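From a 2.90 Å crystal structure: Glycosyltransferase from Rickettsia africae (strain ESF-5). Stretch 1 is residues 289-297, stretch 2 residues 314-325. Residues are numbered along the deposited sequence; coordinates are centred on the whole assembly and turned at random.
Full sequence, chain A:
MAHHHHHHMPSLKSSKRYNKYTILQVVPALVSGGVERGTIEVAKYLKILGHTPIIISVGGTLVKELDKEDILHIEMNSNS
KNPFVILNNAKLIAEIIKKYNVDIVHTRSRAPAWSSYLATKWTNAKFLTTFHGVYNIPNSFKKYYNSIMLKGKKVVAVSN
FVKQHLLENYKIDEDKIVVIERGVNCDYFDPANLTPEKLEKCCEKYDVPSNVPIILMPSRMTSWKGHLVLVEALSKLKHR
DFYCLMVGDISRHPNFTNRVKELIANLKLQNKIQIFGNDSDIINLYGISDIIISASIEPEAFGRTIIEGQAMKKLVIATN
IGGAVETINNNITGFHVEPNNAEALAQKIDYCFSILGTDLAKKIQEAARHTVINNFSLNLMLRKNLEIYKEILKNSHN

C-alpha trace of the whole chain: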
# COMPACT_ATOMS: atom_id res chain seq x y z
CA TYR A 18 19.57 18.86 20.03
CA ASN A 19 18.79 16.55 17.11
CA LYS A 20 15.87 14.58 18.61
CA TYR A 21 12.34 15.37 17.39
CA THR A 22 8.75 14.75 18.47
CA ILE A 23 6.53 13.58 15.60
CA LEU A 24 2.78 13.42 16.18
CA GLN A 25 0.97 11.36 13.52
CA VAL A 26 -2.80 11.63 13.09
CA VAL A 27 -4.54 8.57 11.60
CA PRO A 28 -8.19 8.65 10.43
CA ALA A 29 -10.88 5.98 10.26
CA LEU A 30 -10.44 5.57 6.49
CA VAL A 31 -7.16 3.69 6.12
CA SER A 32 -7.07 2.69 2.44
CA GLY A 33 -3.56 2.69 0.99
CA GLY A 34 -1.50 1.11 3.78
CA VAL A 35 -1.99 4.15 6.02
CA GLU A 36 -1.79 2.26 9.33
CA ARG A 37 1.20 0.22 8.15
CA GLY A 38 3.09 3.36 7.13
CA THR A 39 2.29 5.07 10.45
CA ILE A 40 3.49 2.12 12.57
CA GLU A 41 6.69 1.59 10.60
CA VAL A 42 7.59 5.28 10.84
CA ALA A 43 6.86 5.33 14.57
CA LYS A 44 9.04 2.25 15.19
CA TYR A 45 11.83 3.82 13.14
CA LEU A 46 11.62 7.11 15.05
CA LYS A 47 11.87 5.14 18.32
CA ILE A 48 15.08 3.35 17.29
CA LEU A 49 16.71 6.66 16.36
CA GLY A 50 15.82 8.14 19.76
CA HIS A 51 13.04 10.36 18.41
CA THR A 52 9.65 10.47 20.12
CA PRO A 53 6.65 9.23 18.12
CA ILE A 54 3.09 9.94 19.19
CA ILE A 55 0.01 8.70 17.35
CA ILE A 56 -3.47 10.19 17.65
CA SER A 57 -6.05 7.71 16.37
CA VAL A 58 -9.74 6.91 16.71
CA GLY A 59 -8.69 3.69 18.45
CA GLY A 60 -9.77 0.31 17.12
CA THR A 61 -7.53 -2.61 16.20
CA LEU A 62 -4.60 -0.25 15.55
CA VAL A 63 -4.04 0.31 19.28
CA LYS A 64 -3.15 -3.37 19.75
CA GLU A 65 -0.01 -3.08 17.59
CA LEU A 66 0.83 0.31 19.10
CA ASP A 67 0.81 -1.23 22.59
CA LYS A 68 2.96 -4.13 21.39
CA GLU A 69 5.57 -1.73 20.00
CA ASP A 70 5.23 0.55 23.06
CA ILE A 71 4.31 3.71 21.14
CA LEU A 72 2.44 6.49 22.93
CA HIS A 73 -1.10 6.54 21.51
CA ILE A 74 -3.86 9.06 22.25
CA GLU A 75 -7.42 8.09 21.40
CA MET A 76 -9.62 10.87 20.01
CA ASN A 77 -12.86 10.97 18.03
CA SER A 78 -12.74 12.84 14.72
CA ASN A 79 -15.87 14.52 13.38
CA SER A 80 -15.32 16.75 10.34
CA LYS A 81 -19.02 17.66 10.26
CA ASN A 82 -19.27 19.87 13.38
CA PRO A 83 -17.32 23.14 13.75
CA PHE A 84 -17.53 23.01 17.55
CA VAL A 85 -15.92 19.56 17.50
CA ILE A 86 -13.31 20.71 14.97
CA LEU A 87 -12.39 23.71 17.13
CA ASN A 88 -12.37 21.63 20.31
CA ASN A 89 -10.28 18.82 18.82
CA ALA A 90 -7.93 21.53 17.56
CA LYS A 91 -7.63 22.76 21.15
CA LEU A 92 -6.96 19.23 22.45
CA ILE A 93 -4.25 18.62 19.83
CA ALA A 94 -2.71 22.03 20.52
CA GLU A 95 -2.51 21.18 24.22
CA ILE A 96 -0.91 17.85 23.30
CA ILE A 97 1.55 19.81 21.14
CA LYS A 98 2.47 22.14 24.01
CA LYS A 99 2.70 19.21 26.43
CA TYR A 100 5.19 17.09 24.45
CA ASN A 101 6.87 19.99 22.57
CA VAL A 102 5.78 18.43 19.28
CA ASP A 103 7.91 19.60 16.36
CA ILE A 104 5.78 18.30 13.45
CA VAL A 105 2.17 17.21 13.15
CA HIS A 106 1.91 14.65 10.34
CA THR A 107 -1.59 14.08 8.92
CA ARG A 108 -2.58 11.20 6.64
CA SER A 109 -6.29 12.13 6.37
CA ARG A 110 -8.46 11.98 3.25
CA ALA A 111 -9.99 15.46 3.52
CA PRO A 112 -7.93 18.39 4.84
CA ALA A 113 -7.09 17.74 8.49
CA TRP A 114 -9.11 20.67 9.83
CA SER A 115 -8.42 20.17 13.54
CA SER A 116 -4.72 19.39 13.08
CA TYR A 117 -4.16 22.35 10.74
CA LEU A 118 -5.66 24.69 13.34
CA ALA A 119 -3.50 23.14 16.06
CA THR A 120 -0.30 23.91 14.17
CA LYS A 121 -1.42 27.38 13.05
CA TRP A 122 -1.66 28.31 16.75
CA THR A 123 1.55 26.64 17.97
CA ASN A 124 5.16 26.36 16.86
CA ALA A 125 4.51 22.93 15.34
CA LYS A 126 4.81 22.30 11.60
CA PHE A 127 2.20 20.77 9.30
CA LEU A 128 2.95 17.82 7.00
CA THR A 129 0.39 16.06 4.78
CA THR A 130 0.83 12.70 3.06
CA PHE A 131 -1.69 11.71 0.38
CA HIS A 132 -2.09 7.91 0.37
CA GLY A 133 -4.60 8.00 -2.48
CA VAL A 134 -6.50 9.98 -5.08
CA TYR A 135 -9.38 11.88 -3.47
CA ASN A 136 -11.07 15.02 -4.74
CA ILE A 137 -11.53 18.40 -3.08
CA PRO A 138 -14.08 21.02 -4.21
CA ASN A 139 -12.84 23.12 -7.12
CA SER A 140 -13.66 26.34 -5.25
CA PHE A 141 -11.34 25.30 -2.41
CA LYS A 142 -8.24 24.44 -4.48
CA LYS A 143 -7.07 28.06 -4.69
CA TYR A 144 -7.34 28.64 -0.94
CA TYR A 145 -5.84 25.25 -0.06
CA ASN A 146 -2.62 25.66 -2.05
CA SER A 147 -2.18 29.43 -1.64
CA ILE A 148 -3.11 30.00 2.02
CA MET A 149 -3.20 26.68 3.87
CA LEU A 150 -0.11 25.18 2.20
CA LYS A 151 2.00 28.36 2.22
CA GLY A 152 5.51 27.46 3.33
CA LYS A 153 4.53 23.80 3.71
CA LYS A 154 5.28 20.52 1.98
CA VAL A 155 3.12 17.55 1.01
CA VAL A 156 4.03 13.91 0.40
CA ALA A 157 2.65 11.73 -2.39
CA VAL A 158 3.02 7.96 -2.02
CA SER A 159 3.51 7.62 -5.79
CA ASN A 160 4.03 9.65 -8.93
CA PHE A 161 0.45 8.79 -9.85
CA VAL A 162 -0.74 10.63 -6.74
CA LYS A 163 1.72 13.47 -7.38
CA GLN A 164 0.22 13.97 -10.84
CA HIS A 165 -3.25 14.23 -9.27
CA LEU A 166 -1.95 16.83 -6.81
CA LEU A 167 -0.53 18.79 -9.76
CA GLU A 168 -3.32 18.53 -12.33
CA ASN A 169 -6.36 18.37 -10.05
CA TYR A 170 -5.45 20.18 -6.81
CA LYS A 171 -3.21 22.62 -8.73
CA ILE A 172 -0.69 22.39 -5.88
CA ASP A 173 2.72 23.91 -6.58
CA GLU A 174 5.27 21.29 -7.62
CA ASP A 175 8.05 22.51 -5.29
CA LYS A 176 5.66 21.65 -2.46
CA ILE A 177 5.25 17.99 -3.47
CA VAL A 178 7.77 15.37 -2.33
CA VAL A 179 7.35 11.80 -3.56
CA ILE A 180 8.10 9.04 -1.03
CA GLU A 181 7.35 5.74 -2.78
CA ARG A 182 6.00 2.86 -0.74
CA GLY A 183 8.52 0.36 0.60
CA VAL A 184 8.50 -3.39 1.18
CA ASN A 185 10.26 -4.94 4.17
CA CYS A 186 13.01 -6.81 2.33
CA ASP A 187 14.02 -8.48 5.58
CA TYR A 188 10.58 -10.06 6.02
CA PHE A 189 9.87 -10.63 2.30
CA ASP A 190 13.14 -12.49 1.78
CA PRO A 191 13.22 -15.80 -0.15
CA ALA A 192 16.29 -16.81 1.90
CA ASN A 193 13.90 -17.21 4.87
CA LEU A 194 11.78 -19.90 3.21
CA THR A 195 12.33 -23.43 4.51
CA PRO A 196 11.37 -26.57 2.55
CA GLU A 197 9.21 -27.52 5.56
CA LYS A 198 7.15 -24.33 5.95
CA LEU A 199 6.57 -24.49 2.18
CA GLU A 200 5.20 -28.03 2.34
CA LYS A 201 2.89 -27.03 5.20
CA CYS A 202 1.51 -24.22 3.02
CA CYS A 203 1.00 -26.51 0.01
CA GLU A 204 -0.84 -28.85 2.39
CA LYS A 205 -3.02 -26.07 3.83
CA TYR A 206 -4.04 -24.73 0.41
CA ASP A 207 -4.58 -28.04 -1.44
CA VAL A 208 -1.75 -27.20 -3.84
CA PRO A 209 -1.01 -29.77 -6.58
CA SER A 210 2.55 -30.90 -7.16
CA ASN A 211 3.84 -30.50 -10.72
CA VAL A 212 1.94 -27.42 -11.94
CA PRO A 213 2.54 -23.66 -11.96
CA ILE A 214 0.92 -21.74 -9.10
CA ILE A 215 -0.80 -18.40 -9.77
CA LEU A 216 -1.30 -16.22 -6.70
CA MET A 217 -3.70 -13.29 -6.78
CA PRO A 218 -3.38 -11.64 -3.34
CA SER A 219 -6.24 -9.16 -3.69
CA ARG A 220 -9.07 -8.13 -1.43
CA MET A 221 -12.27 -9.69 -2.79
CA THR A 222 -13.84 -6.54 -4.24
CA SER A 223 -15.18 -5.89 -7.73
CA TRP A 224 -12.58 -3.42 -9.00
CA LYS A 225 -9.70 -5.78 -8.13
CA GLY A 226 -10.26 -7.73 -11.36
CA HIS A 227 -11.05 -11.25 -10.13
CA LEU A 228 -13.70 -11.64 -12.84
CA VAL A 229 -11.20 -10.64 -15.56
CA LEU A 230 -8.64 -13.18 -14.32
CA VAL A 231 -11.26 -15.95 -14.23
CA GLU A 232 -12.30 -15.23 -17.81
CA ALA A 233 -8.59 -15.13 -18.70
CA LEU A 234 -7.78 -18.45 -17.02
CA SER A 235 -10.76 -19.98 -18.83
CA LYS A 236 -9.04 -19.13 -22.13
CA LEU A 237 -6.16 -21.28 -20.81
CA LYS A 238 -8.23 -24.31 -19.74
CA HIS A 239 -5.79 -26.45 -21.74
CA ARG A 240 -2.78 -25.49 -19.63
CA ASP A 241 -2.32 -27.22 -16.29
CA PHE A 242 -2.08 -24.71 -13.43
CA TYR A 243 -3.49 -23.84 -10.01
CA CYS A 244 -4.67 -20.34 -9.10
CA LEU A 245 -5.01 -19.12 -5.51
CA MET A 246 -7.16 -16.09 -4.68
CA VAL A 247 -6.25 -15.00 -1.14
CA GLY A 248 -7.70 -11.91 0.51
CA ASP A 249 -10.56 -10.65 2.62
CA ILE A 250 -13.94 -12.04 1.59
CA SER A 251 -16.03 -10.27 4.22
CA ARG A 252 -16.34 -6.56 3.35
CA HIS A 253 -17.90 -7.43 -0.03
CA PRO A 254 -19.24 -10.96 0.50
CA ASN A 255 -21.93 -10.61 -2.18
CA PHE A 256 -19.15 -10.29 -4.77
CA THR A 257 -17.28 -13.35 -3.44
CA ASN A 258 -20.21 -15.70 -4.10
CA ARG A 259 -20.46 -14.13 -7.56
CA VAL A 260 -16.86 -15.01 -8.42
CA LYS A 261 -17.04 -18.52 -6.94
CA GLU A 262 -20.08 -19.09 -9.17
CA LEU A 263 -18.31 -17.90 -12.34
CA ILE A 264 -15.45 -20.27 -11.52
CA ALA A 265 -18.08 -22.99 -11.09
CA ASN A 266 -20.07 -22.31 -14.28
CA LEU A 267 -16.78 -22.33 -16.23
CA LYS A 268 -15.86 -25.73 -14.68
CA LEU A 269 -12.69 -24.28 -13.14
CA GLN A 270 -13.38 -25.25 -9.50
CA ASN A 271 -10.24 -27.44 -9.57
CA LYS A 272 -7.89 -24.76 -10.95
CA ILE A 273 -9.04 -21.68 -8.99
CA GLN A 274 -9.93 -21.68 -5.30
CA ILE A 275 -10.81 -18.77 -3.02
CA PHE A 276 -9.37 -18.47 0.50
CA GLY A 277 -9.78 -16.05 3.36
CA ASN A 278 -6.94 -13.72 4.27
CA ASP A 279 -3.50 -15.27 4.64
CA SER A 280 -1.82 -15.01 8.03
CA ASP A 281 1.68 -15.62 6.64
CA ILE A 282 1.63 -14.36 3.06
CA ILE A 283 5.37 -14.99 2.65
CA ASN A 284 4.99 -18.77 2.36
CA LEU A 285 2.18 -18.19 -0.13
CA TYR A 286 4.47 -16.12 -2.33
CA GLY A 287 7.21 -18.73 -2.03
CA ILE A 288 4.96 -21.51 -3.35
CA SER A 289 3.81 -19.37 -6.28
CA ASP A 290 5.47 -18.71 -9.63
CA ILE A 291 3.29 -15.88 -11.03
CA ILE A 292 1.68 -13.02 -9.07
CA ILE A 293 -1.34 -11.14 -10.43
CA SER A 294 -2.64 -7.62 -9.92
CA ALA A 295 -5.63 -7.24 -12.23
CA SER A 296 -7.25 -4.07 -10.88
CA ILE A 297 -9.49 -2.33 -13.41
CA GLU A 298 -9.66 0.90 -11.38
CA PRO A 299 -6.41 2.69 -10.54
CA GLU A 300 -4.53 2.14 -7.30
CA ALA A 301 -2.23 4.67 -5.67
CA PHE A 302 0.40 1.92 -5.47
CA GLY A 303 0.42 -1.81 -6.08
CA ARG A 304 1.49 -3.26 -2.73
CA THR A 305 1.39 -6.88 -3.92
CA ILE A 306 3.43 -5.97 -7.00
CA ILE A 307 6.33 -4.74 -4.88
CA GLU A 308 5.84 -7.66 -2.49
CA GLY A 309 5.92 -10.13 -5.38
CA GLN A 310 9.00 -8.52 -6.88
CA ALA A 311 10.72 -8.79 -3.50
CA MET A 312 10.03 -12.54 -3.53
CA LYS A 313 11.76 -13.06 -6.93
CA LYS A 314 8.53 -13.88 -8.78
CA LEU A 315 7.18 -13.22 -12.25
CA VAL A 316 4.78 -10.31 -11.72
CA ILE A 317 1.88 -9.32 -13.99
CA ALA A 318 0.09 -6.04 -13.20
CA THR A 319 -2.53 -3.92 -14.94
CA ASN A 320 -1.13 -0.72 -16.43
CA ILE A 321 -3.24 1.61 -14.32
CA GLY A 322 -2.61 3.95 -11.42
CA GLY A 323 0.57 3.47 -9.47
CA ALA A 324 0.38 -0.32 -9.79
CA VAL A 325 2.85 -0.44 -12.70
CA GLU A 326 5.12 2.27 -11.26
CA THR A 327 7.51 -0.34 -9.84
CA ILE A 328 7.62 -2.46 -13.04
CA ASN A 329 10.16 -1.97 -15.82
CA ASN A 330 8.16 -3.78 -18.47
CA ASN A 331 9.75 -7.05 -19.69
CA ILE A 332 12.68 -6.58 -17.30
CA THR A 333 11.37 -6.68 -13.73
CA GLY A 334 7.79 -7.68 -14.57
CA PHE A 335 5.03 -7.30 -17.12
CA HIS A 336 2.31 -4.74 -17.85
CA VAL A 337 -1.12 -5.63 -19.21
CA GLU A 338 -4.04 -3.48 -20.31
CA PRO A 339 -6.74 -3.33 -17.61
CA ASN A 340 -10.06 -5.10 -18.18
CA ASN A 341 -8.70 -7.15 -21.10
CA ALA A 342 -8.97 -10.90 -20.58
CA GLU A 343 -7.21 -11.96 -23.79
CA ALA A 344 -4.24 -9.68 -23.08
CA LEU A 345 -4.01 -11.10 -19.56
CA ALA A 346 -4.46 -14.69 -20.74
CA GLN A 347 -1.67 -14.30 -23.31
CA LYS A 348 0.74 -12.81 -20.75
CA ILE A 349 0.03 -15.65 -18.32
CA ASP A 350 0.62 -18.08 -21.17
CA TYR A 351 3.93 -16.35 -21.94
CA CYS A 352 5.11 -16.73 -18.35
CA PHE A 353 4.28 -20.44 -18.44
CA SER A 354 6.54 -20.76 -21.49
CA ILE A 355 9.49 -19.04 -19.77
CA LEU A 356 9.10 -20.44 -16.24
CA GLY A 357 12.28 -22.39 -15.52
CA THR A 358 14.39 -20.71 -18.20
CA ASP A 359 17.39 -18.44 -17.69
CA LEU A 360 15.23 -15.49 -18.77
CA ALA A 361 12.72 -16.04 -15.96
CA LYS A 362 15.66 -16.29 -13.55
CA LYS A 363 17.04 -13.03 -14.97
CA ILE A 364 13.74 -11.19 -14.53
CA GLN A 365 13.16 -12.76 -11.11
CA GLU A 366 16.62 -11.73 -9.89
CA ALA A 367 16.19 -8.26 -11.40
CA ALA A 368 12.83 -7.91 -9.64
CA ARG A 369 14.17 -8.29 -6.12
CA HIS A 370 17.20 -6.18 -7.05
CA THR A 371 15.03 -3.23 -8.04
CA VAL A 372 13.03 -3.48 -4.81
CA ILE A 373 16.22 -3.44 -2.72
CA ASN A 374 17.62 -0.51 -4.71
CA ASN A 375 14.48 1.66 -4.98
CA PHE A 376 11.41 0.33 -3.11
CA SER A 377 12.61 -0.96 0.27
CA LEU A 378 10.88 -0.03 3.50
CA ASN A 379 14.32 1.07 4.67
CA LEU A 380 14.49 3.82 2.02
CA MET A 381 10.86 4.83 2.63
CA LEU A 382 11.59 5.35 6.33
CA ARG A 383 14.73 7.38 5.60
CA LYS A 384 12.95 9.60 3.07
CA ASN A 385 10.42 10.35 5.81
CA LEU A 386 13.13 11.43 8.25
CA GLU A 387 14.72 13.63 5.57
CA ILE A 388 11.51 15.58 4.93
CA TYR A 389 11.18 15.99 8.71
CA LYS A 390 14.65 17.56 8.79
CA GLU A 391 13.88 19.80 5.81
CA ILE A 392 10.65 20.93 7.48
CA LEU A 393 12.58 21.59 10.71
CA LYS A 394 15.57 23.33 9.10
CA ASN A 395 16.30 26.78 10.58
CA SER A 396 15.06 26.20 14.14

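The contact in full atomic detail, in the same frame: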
# COMPACT_ATOMS: atom_id res chain seq x y z
N SER A 289 4.36 -19.84 -5.02
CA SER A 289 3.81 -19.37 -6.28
C SER A 289 4.93 -19.07 -7.27
O SER A 289 6.08 -18.83 -6.90
CB SER A 289 2.94 -18.13 -6.07
OG SER A 289 2.09 -18.30 -4.95
N ASP A 290 4.57 -19.08 -8.55
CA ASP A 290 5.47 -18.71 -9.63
C ASP A 290 5.07 -17.42 -10.33
O ASP A 290 5.95 -16.71 -10.83
CB ASP A 290 5.55 -19.84 -10.67
CG ASP A 290 5.79 -21.20 -10.04
OD1 ASP A 290 6.78 -21.35 -9.29
OD2 ASP A 290 4.97 -22.12 -10.28
N ILE A 291 3.78 -17.08 -10.36
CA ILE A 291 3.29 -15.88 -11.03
C ILE A 291 2.32 -15.16 -10.09
O ILE A 291 1.40 -15.79 -9.55
CB ILE A 291 2.59 -16.23 -12.36
CG1 ILE A 291 3.56 -16.91 -13.32
CG2 ILE A 291 1.99 -14.98 -12.99
CD1 ILE A 291 2.87 -17.64 -14.44
N ILE A 292 2.53 -13.86 -9.91
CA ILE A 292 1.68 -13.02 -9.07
C ILE A 292 0.86 -12.09 -9.96
O ILE A 292 1.37 -11.58 -10.96
CB ILE A 292 2.50 -12.20 -8.06
CG1 ILE A 292 3.52 -13.09 -7.35
CG2 ILE A 292 1.59 -11.56 -7.03
CD1 ILE A 292 2.89 -14.18 -6.52
N ILE A 293 -0.40 -11.86 -9.59
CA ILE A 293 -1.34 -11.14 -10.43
C ILE A 293 -1.92 -9.96 -9.67
O ILE A 293 -2.48 -10.13 -8.58
CB ILE A 293 -2.49 -12.05 -10.93
CG1 ILE A 293 -1.94 -13.23 -11.73
CG2 ILE A 293 -3.47 -11.24 -11.77
CD1 ILE A 293 -1.30 -12.86 -13.05
N SER A 294 -1.80 -8.76 -10.25
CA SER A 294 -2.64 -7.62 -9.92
C SER A 294 -3.44 -7.28 -11.17
O SER A 294 -2.86 -6.95 -12.21
CB SER A 294 -1.83 -6.41 -9.47
OG SER A 294 -2.60 -5.23 -9.63
N ALA A 295 -4.76 -7.38 -11.07
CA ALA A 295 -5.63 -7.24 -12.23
C ALA A 295 -6.64 -6.11 -12.05
O ALA A 295 -7.71 -6.14 -12.64
CB ALA A 295 -6.34 -8.55 -12.52
N SER A 296 -6.30 -5.12 -11.22
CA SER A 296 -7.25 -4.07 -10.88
C SER A 296 -7.66 -3.30 -12.13
O SER A 296 -6.82 -2.93 -12.96
CB SER A 296 -6.64 -3.12 -9.85
OG SER A 296 -6.13 -3.84 -8.74
N ILE A 297 -8.96 -3.06 -12.27
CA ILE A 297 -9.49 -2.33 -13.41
C ILE A 297 -9.79 -0.88 -13.07
O ILE A 297 -10.17 -0.10 -13.96
CB ILE A 297 -10.74 -3.02 -13.98
CG1 ILE A 297 -11.84 -3.08 -12.92
CG2 ILE A 297 -10.39 -4.41 -14.44
CD1 ILE A 297 -13.04 -3.89 -13.34
N LYS A 314 9.59 -13.25 -8.01
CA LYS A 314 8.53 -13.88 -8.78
C LYS A 314 8.32 -13.17 -10.11
O LYS A 314 8.74 -12.03 -10.31
CB LYS A 314 7.22 -13.88 -7.98
CG LYS A 314 7.33 -14.58 -6.65
CD LYS A 314 7.81 -16.01 -6.83
CE LYS A 314 8.23 -16.62 -5.50
NZ LYS A 314 8.50 -18.08 -5.59
N LEU A 315 7.66 -13.87 -11.04
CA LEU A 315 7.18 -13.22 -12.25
C LEU A 315 5.89 -12.50 -11.92
O LEU A 315 4.92 -13.11 -11.46
CB LEU A 315 6.97 -14.25 -13.36
CG LEU A 315 8.23 -14.92 -13.91
CD1 LEU A 315 7.87 -15.79 -15.10
CD2 LEU A 315 9.30 -13.89 -14.27
N VAL A 316 5.87 -11.19 -12.16
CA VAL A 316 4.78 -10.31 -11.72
C VAL A 316 4.06 -9.75 -12.94
O VAL A 316 4.70 -9.24 -13.87
CB VAL A 316 5.31 -9.17 -10.83
CG1 VAL A 316 4.29 -8.05 -10.75
CG2 VAL A 316 5.63 -9.70 -9.43
N ILE A 317 2.74 -9.83 -12.92
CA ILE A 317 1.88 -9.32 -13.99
C ILE A 317 0.89 -8.34 -13.35
O ILE A 317 0.10 -8.74 -12.49
CB ILE A 317 1.15 -10.45 -14.71
CG1 ILE A 317 2.15 -11.43 -15.33
CG2 ILE A 317 0.22 -9.91 -15.76
CD1 ILE A 317 1.48 -12.55 -16.10
N ALA A 318 0.94 -7.08 -13.77
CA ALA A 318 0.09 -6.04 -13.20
C ALA A 318 -0.59 -5.24 -14.30
O ALA A 318 -0.04 -5.04 -15.39
CB ALA A 318 0.87 -5.08 -12.31
N THR A 319 -1.80 -4.77 -14.01
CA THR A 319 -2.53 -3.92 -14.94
C THR A 319 -1.90 -2.54 -14.99
O THR A 319 -1.51 -1.97 -13.97
CB THR A 319 -4.00 -3.80 -14.55
OG1 THR A 319 -4.10 -3.59 -13.13
CG2 THR A 319 -4.75 -5.05 -14.93
N ASN A 320 -1.79 -2.00 -16.21
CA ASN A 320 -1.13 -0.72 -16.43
C ASN A 320 -2.10 0.40 -16.09
O ASN A 320 -2.72 1.03 -16.95
CB ASN A 320 -0.64 -0.62 -17.87
CG ASN A 320 0.03 0.70 -18.16
OD1 ASN A 320 0.35 1.46 -17.24
ND2 ASN A 320 0.25 0.98 -19.44
N ILE A 321 -2.23 0.67 -14.79
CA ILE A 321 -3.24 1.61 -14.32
C ILE A 321 -2.88 2.10 -12.92
O ILE A 321 -2.52 1.30 -12.04
CB ILE A 321 -4.64 0.96 -14.37
CG1 ILE A 321 -5.72 1.97 -13.98
CG2 ILE A 321 -4.71 -0.27 -13.48
CD1 ILE A 321 -7.10 1.36 -13.96
N GLY A 322 -2.97 3.41 -12.71
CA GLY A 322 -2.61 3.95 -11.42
C GLY A 322 -1.14 3.77 -11.14
O GLY A 322 -0.30 3.68 -12.04
N GLY A 323 -0.81 3.70 -9.85
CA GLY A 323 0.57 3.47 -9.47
C GLY A 323 0.99 2.02 -9.44
O GLY A 323 2.11 1.72 -9.01
N ALA A 324 0.13 1.11 -9.91
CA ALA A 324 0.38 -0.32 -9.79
C ALA A 324 1.52 -0.79 -10.69
O ALA A 324 2.20 -1.77 -10.38
CB ALA A 324 -0.89 -1.11 -10.10
N VAL A 325 1.75 -0.10 -11.82
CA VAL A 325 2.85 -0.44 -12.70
C VAL A 325 4.08 0.41 -12.45
O VAL A 325 5.09 0.24 -13.14
CB VAL A 325 2.43 -0.33 -14.18

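Residues 291-294 and 315-319 form neighbouring parallel strands whose axes approach to 4.8 Å and diverge by only 15°, so that four successive pairs, I291 with L315, I292 with V316, I293 with I317 and S294 with A318, lie side by side. The backbone ladder follows from this register. I292 N donates to L315 O (2.9 Å) and I292 O accepts from I317 N (3.0 Å), so one residue of the first strand straddles V316; S294 repeats the pattern around A318, its N donating to I317 O (2.9 Å) and its O receiving a weak bond from T319 N (3.0 Å). A further weak bond, L315 N to D290 O (3.3 Å), opens the ladder. Between these rungs the strands are close enough for CA-H...O contacts, from I291 CA to L315 O (3.2 Å), from I293 CA to I317 O (3.5 Å) and from A318 CA to S294 O (3.2 Å).

Side chains alternate between the two faces of the sheet. On one face I291, I293, L315 and I317 make a continuous apolar surface. I317 is its central bump: its CD1 reaches back to I291 CG2 (4.0 Å), while I293 CD1 folds against I317 CB (3.8 Å), so I293 packs along I317 from CB to CD1, while I291 meets its tip. I291 also leans on its own partner, CG1 lying 4.3 Å from L315 CB. Branched and long aliphatic side chains suit this buried face, where they pack without leaving polar groups unpaired.

The other face changes in bulk along its length. At its start I292 CB meets V316 CG2 (4.2 Å), and I292 CG1 packs against K314 CB (3.8 Å). Further along, the side chains shrink to S294 and A318, whose CB atoms are 4.1 Å apart; the methyl group of A324, from the turn beyond the second strand, comes within 4.5 Å of S294 OG, so three small residues meet here.

Each end is fastened by a side chain reaching a backbone carbonyl. At the first, K314 points its CA-to-CB bond toward the opposing stretch, and its chain, bent at chi1 and chi2 (both m) and extended from CB to NZ, carries NZ to S289 O (2.9 Å). The first carbons, CB and CG, pack on I292, while NZ is hydrogen-bonded to the S289 carbonyl. At the other end T319, with chi1 in p, places OG1 2.8 Å from S296 O, to which it donates a hydrogen bond. The methyl lies against the same loop, T319 CG2 being 3.6 Å from A295 CA, so hydroxyl and methyl of one compact residue both engage the loop leaving the first strand.

Beyond T319, I321 extends the contact as a last apolar bump. I321 CG2 sits 3.4 Å from S296 O and I321 CD1 3.4 Å from I297 O, the all-trans side chain lying along the backbone of that loop. The chain then enters a type II' turn from I321 to A324; the positive phi of G322 favours glycine. Together the two stretches bury 673 Å².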